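Local coordinates for protein Non-reducing end beta-L-arabinofuranosidase (Bacteroides thetaiotaomicron, PDB 5MQO) that probably hydrolyses glycosidic bonds as a family GH127 glycoside hydrolase, linked to the breakdown of complex plant pectin by a gut bacterium, at residues 616-628 with 686-698. Numbering follows the deposited sequence.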
ATOM      1  N   GLY A 616       5.132   9.609 -33.349  1.00 79.56           N
ATOM      2  CA  GLY A 616       4.363  10.597 -32.574  1.00 78.78           C
ATOM      3  C   GLY A 616       2.871  10.639 -32.895  1.00 76.66           C
ATOM      4  O   GLY A 616       2.243  11.703 -32.848  1.00 74.41           O
ATOM      5  N   GLU A 617       2.319   9.469 -33.211  1.00 73.27           N
ATOM      6  CA  GLU A 617       0.917   9.312 -33.508  1.00 71.70           C
ATOM      7  C   GLU A 617       0.204   9.509 -32.144  1.00 69.03           C
ATOM      8  O   GLU A 617       0.771   9.202 -31.094  1.00 67.98           O
ATOM      9  CB  GLU A 617       0.679   7.943 -34.164  1.00 72.93           C
ATOM     10  CG  GLU A 617      -0.315   7.924 -35.313  1.00 77.43           C
ATOM     11  CD  GLU A 617       0.200   8.527 -36.620  1.00 83.61           C
ATOM     12  OE1 GLU A 617       1.253   8.085 -37.155  1.00 90.15           O
ATOM     13  OE2 GLU A 617      -0.471   9.441 -37.143  1.00 85.18           O
ATOM     14  N   LYS A 618      -0.993  10.087 -32.161  1.00 68.50           N
ATOM     15  CA  LYS A 618      -1.640  10.561 -30.943  1.00 67.94           C
ATOM     16  C   LYS A 618      -2.270   9.437 -30.135  1.00 65.11           C
ATOM     17  O   LYS A 618      -3.000   8.608 -30.657  1.00 65.39           O
ATOM     18  CB  LYS A 618      -2.696  11.626 -31.253  1.00 73.98           C
ATOM     19  CG  LYS A 618      -2.106  13.004 -31.512  1.00 80.48           C
ATOM     20  CD  LYS A 618      -3.068  14.120 -31.112  1.00 85.57           C
ATOM     21  CE  LYS A 618      -4.045  14.440 -32.237  1.00 87.57           C
ATOM     22  NZ  LYS A 618      -4.951  15.538 -31.794  1.00 88.87           N
ATOM     23  N   ILE A 619      -1.987   9.445 -28.841  1.00 63.66           N
ATOM     24  CA  ILE A 619      -2.389   8.385 -27.920  1.00 61.58           C
ATOM     25  C   ILE A 619      -3.881   8.070 -27.929  1.00 59.30           C
ATOM     26  O   ILE A 619      -4.261   6.912 -27.745  1.00 60.01           O
ATOM     27  CB  ILE A 619      -1.944   8.744 -26.483  1.00 62.22           C
ATOM     28  CG1 ILE A 619      -2.092   7.558 -25.524  1.00 60.54           C
ATOM     29  CG2 ILE A 619      -2.695   9.973 -25.970  1.00 62.59           C
ATOM     30  CD1 ILE A 619      -1.363   7.773 -24.223  1.00 60.34           C
ATOM     31  N   ASP A 620      -4.728   9.077 -28.132  1.00 58.46           N
ATOM     32  CA  ASP A 620      -6.183   8.852 -28.149  1.00 58.06           C
ATOM     33  C   ASP A 620      -6.613   7.892 -29.262  1.00 58.82           C
ATOM     34  O   ASP A 620      -7.549   7.127 -29.067  1.00 58.37           O
ATOM     35  CB  ASP A 620      -6.970  10.163 -28.272  1.00 57.95           C
ATOM     36  CG  ASP A 620      -6.893  11.042 -27.031  1.00 58.39           C
ATOM     37  OD1 ASP A 620      -6.595  10.578 -25.911  1.00 57.97           O
ATOM     38  OD2 ASP A 620      -7.170  12.237 -27.193  1.00 61.81           O
ATOM     39  N   ASN A 621      -5.899   7.907 -30.390  1.00 60.40           N
ATOM     40  CA  ASN A 621      -6.182   7.047 -31.543  1.00 61.16           C
ATOM     41  C   ASN A 621      -5.701   5.583 -31.452  1.00 61.51           C
ATOM     42  O   ASN A 621      -5.926   4.805 -32.400  1.00 65.42           O
ATOM     43  CB  ASN A 621      -5.542   7.663 -32.799  1.00 64.64           C
ATOM     44  CG  ASN A 621      -6.053   9.056 -33.102  1.00 65.75           C
ATOM     45  OD1 ASN A 621      -5.309   9.905 -33.565  1.00 67.33           O
ATOM     46  ND2 ASN A 621      -7.314   9.300 -32.820  1.00 67.43           N
ATOM     47  N   ILE A 622      -5.050   5.193 -30.359  1.00 58.60           N
ATOM     48  CA  ILE A 622      -4.529   3.836 -30.219  1.00 59.04           C
ATOM     49  C   ILE A 622      -5.630   2.866 -29.777  1.00 59.90           C
ATOM     50  O   ILE A 622      -6.232   3.090 -28.736  1.00 62.74           O
ATOM     51  CB  ILE A 622      -3.400   3.794 -29.179  1.00 60.12           C
ATOM     52  CG1 ILE A 622      -2.243   4.739 -29.562  1.00 61.45           C
ATOM     53  CG2 ILE A 622      -2.896   2.375 -28.987  1.00 61.46           C
ATOM     54  CD1 ILE A 622      -1.598   4.441 -30.903  1.00 62.82           C
ATOM     55  N   LEU A 623      -5.894   1.807 -30.561  1.00 59.07           N
ATOM     56  CA  LEU A 623      -6.813   0.722 -30.161  1.00 59.35           C
ATOM     57  C   LEU A 623      -6.087  -0.581 -29.959  1.00 57.58           C
ATOM     58  O   LEU A 623      -5.250  -0.969 -30.774  1.00 58.95           O
ATOM     59  CB  LEU A 623      -7.852   0.410 -31.217  1.00 62.65           C
ATOM     60  CG  LEU A 623      -8.360   1.507 -32.116  1.00 66.14           C
ATOM     61  CD1 LEU A 623      -9.275   0.853 -33.163  1.00 68.63           C
ATOM     62  CD2 LEU A 623      -9.059   2.578 -31.284  1.00 67.29           C
ATOM     63  N   ILE A 624      -6.470  -1.293 -28.921  1.00 54.74           N
ATOM     64  CA  ILE A 624      -5.877  -2.574 -28.625  1.00 54.80           C
ATOM     65  C   ILE A 624      -6.821  -3.668 -29.152  1.00 54.93           C
ATOM     66  O   ILE A 624      -7.904  -3.839 -28.604  1.00 57.15           O
ATOM     67  CB  ILE A 624      -5.683  -2.717 -27.112  1.00 53.99           C
ATOM     68  CG1 ILE A 624      -4.762  -1.614 -26.577  1.00 57.00           C
ATOM     69  CG2 ILE A 624      -5.156  -4.093 -26.765  1.00 55.55           C
ATOM     70  CD1 ILE A 624      -3.408  -1.508 -27.275  1.00 59.36           C
ATOM     71  N   PRO A 625      -6.431  -4.412 -30.211  1.00 53.51           N
ATOM     72  CA  PRO A 625      -7.265  -5.551 -30.560  1.00 52.95           C
ATOM     73  C   PRO A 625      -7.188  -6.601 -29.474  1.00 52.54           C
ATOM     74  O   PRO A 625      -6.128  -6.751 -28.853  1.00 49.77           O
ATOM     75  CB  PRO A 625      -6.646  -6.073 -31.859  1.00 53.53           C
ATOM     76  CG  PRO A 625      -5.282  -5.559 -31.875  1.00 52.74           C
ATOM     77  CD  PRO A 625      -5.263  -4.295 -31.099  1.00 53.40           C
ATOM     78  N   ALA A 626      -8.295  -7.316 -29.250  1.00 54.31           N
ATOM     79  CA  ALA A 626      -8.402  -8.304 -28.125  1.00 57.23           C
ATOM     80  C   ALA A 626      -7.404  -9.456 -28.166  1.00 58.95           C
ATOM     81  O   ALA A 626      -6.994  -9.946 -27.125  1.00 61.26           O
ATOM     82  CB  ALA A 626      -9.811  -8.861 -28.039  1.00 57.42           C
ATOM     83  N   ASP A 627      -7.040  -9.862 -29.381  1.00 62.95           N
ATOM     84  CA  ASP A 627      -6.042 -10.888 -29.662  1.00 65.88           C
ATOM     85  C   ASP A 627      -4.681 -10.304 -30.027  1.00 66.48           C
ATOM     86  O   ASP A 627      -3.903 -10.957 -30.720  1.00 68.90           O
ATOM     87  CB  ASP A 627      -6.535 -11.796 -30.819  1.00 70.01           C
ATOM     88  CG  ASP A 627      -6.471 -11.118 -32.220  1.00 73.91           C
ATOM     89  OD1 ASP A 627      -6.209  -9.887 -32.362  1.00 76.63           O
ATOM     90  OD2 ASP A 627      -6.697 -11.848 -33.207  1.00 79.69           O
ATOM     91  N   ILE A 628      -4.388  -9.075 -29.605  1.00 67.32           N
ATOM     92  CA  ILE A 628      -3.053  -8.507 -29.810  1.00 66.58           C
ATOM     93  C   ILE A 628      -2.016  -9.442 -29.193  1.00 66.43           C
ATOM     94  O   ILE A 628      -2.296 -10.110 -28.192  1.00 66.86           O
ATOM     95  CB  ILE A 628      -2.925  -7.079 -29.214  1.00 66.46           C
ATOM     96  CG1 ILE A 628      -1.627  -6.411 -29.705  1.00 67.32           C
ATOM     97  CG2 ILE A 628      -3.018  -7.099 -27.683  1.00 65.73           C
ATOM     98  CD1 ILE A 628      -1.313  -5.087 -29.052  1.00 67.77           C
ATOM     99  N   GLY A 686       9.916  12.866 -18.758  1.00 60.54           N
ATOM    100  CA  GLY A 686       9.451  14.184 -19.159  1.00 62.95           C
ATOM    101  C   GLY A 686       7.951  14.277 -19.165  1.00 63.39           C
ATOM    102  O   GLY A 686       7.273  13.312 -18.873  1.00 64.57           O
ATOM    103  N   LYS A 687       7.467  15.477 -19.467  1.00 66.63           N
ATOM    104  CA  LYS A 687       6.055  15.768 -19.690  1.00 66.44           C
ATOM    105  C   LYS A 687       5.555  15.072 -20.929  1.00 63.46           C
ATOM    106  O   LYS A 687       6.242  15.045 -21.926  1.00 63.58           O
ATOM    107  CB  LYS A 687       5.863  17.280 -19.880  1.00 72.32           C
ATOM    108  CG  LYS A 687       4.406  17.734 -20.053  1.00 78.52           C
ATOM    109  CD  LYS A 687       4.116  19.068 -19.341  1.00 82.96           C
ATOM    110  CE  LYS A 687       2.837  19.747 -19.841  1.00 84.70           C
ATOM    111  NZ  LYS A 687       3.081  20.496 -21.113  1.00 85.73           N
ATOM    112  N   GLY A 688       4.341  14.545 -20.879  1.00 60.06           N
ATOM    113  CA  GLY A 688       3.745  13.935 -22.060  1.00 57.25           C
ATOM    114  C   GLY A 688       2.327  13.524 -21.753  1.00 56.94           C
ATOM    115  O   GLY A 688       1.702  14.090 -20.868  1.00 55.92           O
ATOM    116  N   GLU A 689       1.821  12.541 -22.489  1.00 57.11           N
ATOM    117  CA  GLU A 689       0.493  12.003 -22.252  1.00 56.79           C
ATOM    118  C   GLU A 689       0.576  10.572 -21.708  1.00 55.38           C
ATOM    119  O   GLU A 689       1.601   9.931 -21.812  1.00 57.07           O
ATOM    120  CB  GLU A 689      -0.347  12.128 -23.534  1.00 58.07           C
ATOM    121  CG  GLU A 689      -0.676  13.579 -23.892  1.00 57.89           C
ATOM    122  CD  GLU A 689      -1.640  13.722 -25.072  1.00 57.20           C
ATOM    123  OE1 GLU A 689      -1.142  13.928 -26.186  1.00 53.78           O
ATOM    124  OE2 GLU A 689      -2.887  13.656 -24.884  1.00 57.28           O
ATOM    125  N   MET A 690      -0.489  10.108 -21.060  1.00 55.33           N
ATOM    126  CA  MET A 690      -0.512   8.769 -20.442  1.00 55.10           C
ATOM    127  C   MET A 690      -1.942   8.266 -20.287  1.00 53.79           C
ATOM    128  O   MET A 690      -2.847   9.066 -20.076  1.00 55.47           O
ATOM    129  CB  MET A 690       0.172   8.784 -19.067  1.00 55.26           C
ATOM    130  CG  MET A 690       0.215   7.433 -18.334  1.00 55.65           C
ATOM    131  SD  MET A 690      -1.271   6.979 -17.396  1.00 54.45           S
ATOM    132  CE  MET A 690      -1.150   7.938 -15.907  1.00 53.22           C
ATOM    133  N   THR A 691      -2.138   6.947 -20.382  1.00 49.65           N
ATOM    134  CA  THR A 691      -3.444   6.356 -20.060  1.00 47.11           C
ATOM    135  C   THR A 691      -3.220   4.914 -19.635  1.00 47.07           C
ATOM    136  O   THR A 691      -2.360   4.257 -20.218  1.00 48.38           O
ATOM    137  CB  THR A 691      -4.450   6.439 -21.246  1.00 45.24           C
ATOM    138  OG1 THR A 691      -5.719   5.884 -20.867  1.00 44.65           O
ATOM    139  CG2 THR A 691      -3.949   5.682 -22.473  1.00 43.55           C
ATOM    140  N   VAL A 692      -3.969   4.433 -18.633  1.00 45.66           N
ATOM    141  CA  VAL A 692      -3.975   3.012 -18.303  1.00 47.48           C
ATOM    142  C   VAL A 692      -5.015   2.311 -19.183  1.00 49.32           C
ATOM    143  O   VAL A 692      -4.706   1.356 -19.879  1.00 55.28           O
ATOM    144  CB  VAL A 692      -4.236   2.745 -16.795  1.00 47.69           C
ATOM    145  CG1 VAL A 692      -4.299   1.245 -16.466  1.00 46.59           C
ATOM    146  CG2 VAL A 692      -3.190   3.442 -15.938  1.00 47.83           C
ATOM    147  N   TRP A 693      -6.249   2.781 -19.163  1.00 50.91           N
ATOM    148  CA  TRP A 693      -7.314   2.116 -19.922  1.00 49.19           C
ATOM    149  C   TRP A 693      -7.282   2.623 -21.359  1.00 49.43           C
ATOM    150  O   TRP A 693      -7.096   3.822 -21.569  1.00 46.97           O
ATOM    151  CB  TRP A 693      -8.693   2.345 -19.272  1.00 47.58           C
ATOM    152  CG  TRP A 693      -8.829   1.603 -18.036  1.00 45.65           C
ATOM    153  CD1 TRP A 693      -8.377   1.980 -16.832  1.00 45.91           C
ATOM    154  CD2 TRP A 693      -9.413   0.314 -17.866  1.00 45.37           C
ATOM    155  NE1 TRP A 693      -8.660   1.022 -15.897  1.00 45.88           N
ATOM    156  CE2 TRP A 693      -9.301  -0.015 -16.506  1.00 45.65           C
ATOM    157  CE3 TRP A 693     -10.060  -0.581 -18.728  1.00 46.40           C
ATOM    158  CZ2 TRP A 693      -9.786  -1.218 -15.977  1.00 47.54           C
ATOM    159  CZ3 TRP A 693     -10.536  -1.791 -18.218  1.00 46.32           C
ATOM    160  CH2 TRP A 693     -10.396  -2.098 -16.853  1.00 47.69           C
ATOM    161  N   MET A 694      -7.429   1.695 -22.319  1.00 50.55           N
ATOM    162  CA  MET A 694      -7.380   1.997 -23.753  1.00 50.80           C
ATOM    163  C   MET A 694      -8.578   1.376 -24.470  1.00 50.61           C
ATOM    164  O   MET A 694      -9.104   0.341 -24.040  1.00 51.52           O
ATOM    165  CB  MET A 694      -6.094   1.458 -24.395  1.00 51.67           C
ATOM    166  CG  MET A 694      -4.817   2.153 -23.965  1.00 53.05           C
ATOM    167  SD  MET A 694      -3.285   1.244 -24.357  1.00 58.23           S
ATOM    168  CE  MET A 694      -3.387  -0.125 -23.195  1.00 56.67           C
ATOM    169  N   PRO A 695      -8.999   1.986 -25.582  1.00 49.55           N
ATOM    170  CA  PRO A 695     -10.020   1.369 -26.413  1.00 49.79           C
ATOM    171  C   PRO A 695      -9.675  -0.055 -26.825  1.00 49.20           C
ATOM    172  O   PRO A 695      -8.553  -0.329 -27.207  1.00 48.24           O
ATOM    173  CB  PRO A 695     -10.058   2.271 -27.661  1.00 50.14           C
ATOM    174  CG  PRO A 695      -9.535   3.589 -27.200  1.00 50.38           C
ATOM    175  CD  PRO A 695      -8.544   3.283 -26.123  1.00 50.06           C
ATOM    176  N   LEU A 696     -10.671  -0.928 -26.780  1.00 52.46           N
ATOM    177  CA  LEU A 696     -10.550  -2.332 -27.148  1.00 53.52           C
ATOM    178  C   LEU A 696     -11.288  -2.609 -28.460  1.00 53.89           C
ATOM    179  O   LEU A 696     -12.443  -2.235 -28.591  1.00 53.51           O
ATOM    180  CB  LEU A 696     -11.172  -3.160 -26.017  1.00 54.12           C
ATOM    181  CG  LEU A 696     -11.212  -4.682 -26.127  1.00 54.71           C
ATOM    182  CD1 LEU A 696      -9.827  -5.331 -26.055  1.00 54.25           C
ATOM    183  CD2 LEU A 696     -12.131  -5.222 -25.039  1.00 55.13           C
ATOM    184  N   ALA A 697     -10.636  -3.276 -29.410  1.00 55.71           N
ATOM    185  CA  ALA A 697     -11.296  -3.779 -30.621  1.00 59.30           C
ATOM    186  C   ALA A 697     -11.355  -5.302 -30.586  1.00 64.18           C
ATOM    187  O   ALA A 697     -10.319  -5.951 -30.732  1.00 68.29           O
ATOM    188  CB  ALA A 697     -10.548  -3.307 -31.850  1.00 59.75           C
ATOM    189  N   ARG A 698     -12.557  -5.868 -30.443  1.00 70.25           N
ATOM    190  CA  ARG A 698     -12.756  -7.299 -30.092  1.00 75.57           C
ATOM    191  C   ARG A 698     -13.013  -8.199 -31.300  1.00 73.53           C
ATOM    192  O   ARG A 698     -13.775  -7.820 -32.182  1.00 69.70           O
ATOM    193  CB  ARG A 698     -13.940  -7.435 -29.137  1.00 81.44           C
ATOM    194  CG  ARG A 698     -13.909  -6.439 -27.982  1.00 86.70           C
ATOM    195  CD  ARG A 698     -15.078  -6.574 -27.018  1.00 89.66           C
ATOM    196  NE  ARG A 698     -15.069  -7.874 -26.339  1.00 92.65           N
ATOM    197  CZ  ARG A 698     -15.638  -8.111 -25.163  1.00 94.97           C
ATOM    198  NH1 ARG A 698     -16.250  -7.140 -24.486  1.00 93.90           N
ATOM    199  NH2 ARG A 698     -15.572  -9.335 -24.647  1.00 99.28           N
TER
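I624 is held through both its N-H and its C=O: its N donates an almost straight bond to P695 O (2.9 Å, 178° at the hydrogen), and its O takes the N-H of A697 (2.9 Å), which arrives above the carbonyl plane. Two residues on, A626 N donates to A697 O, again from above the plane, so that both the N-H and the C=O of A697 are taken. The three bonds set strand 622-625 and the A626 that follows it parallel to the end of strand 690-697 within the mixed sheet of the C-terminal domain. P625 and P695 have no N-H to give, and the backbone of L623 bonds to that of R650 on the neighbouring strand 640-651.

I624 CG1 packs on M694 SD at 3.9 Å; the L623 side chain crosses P695 at about a right angle, CD2 against CB. Farther back, I619 CG1 lies anti to the backbone N (chi1 -169°), sending CD1 to T691 CG2 (3.8 Å) as CG2 meets the E689 carboxylate. That carboxylate is bonded to A437 N, and T691 OG1 donates to W693 O (2.6 Å) and receives R434 NE. Cut back to an alanine, I619 loses CG1, CG2 and CD1, which would probably open a gap against T691 CG2 and the E689 carboxylate. Across the contact the hydrogen bonds are all main-chain and gathered at the strand pairing; I619 gives only van der Waals contact, and its polar neighbours bond to other partners.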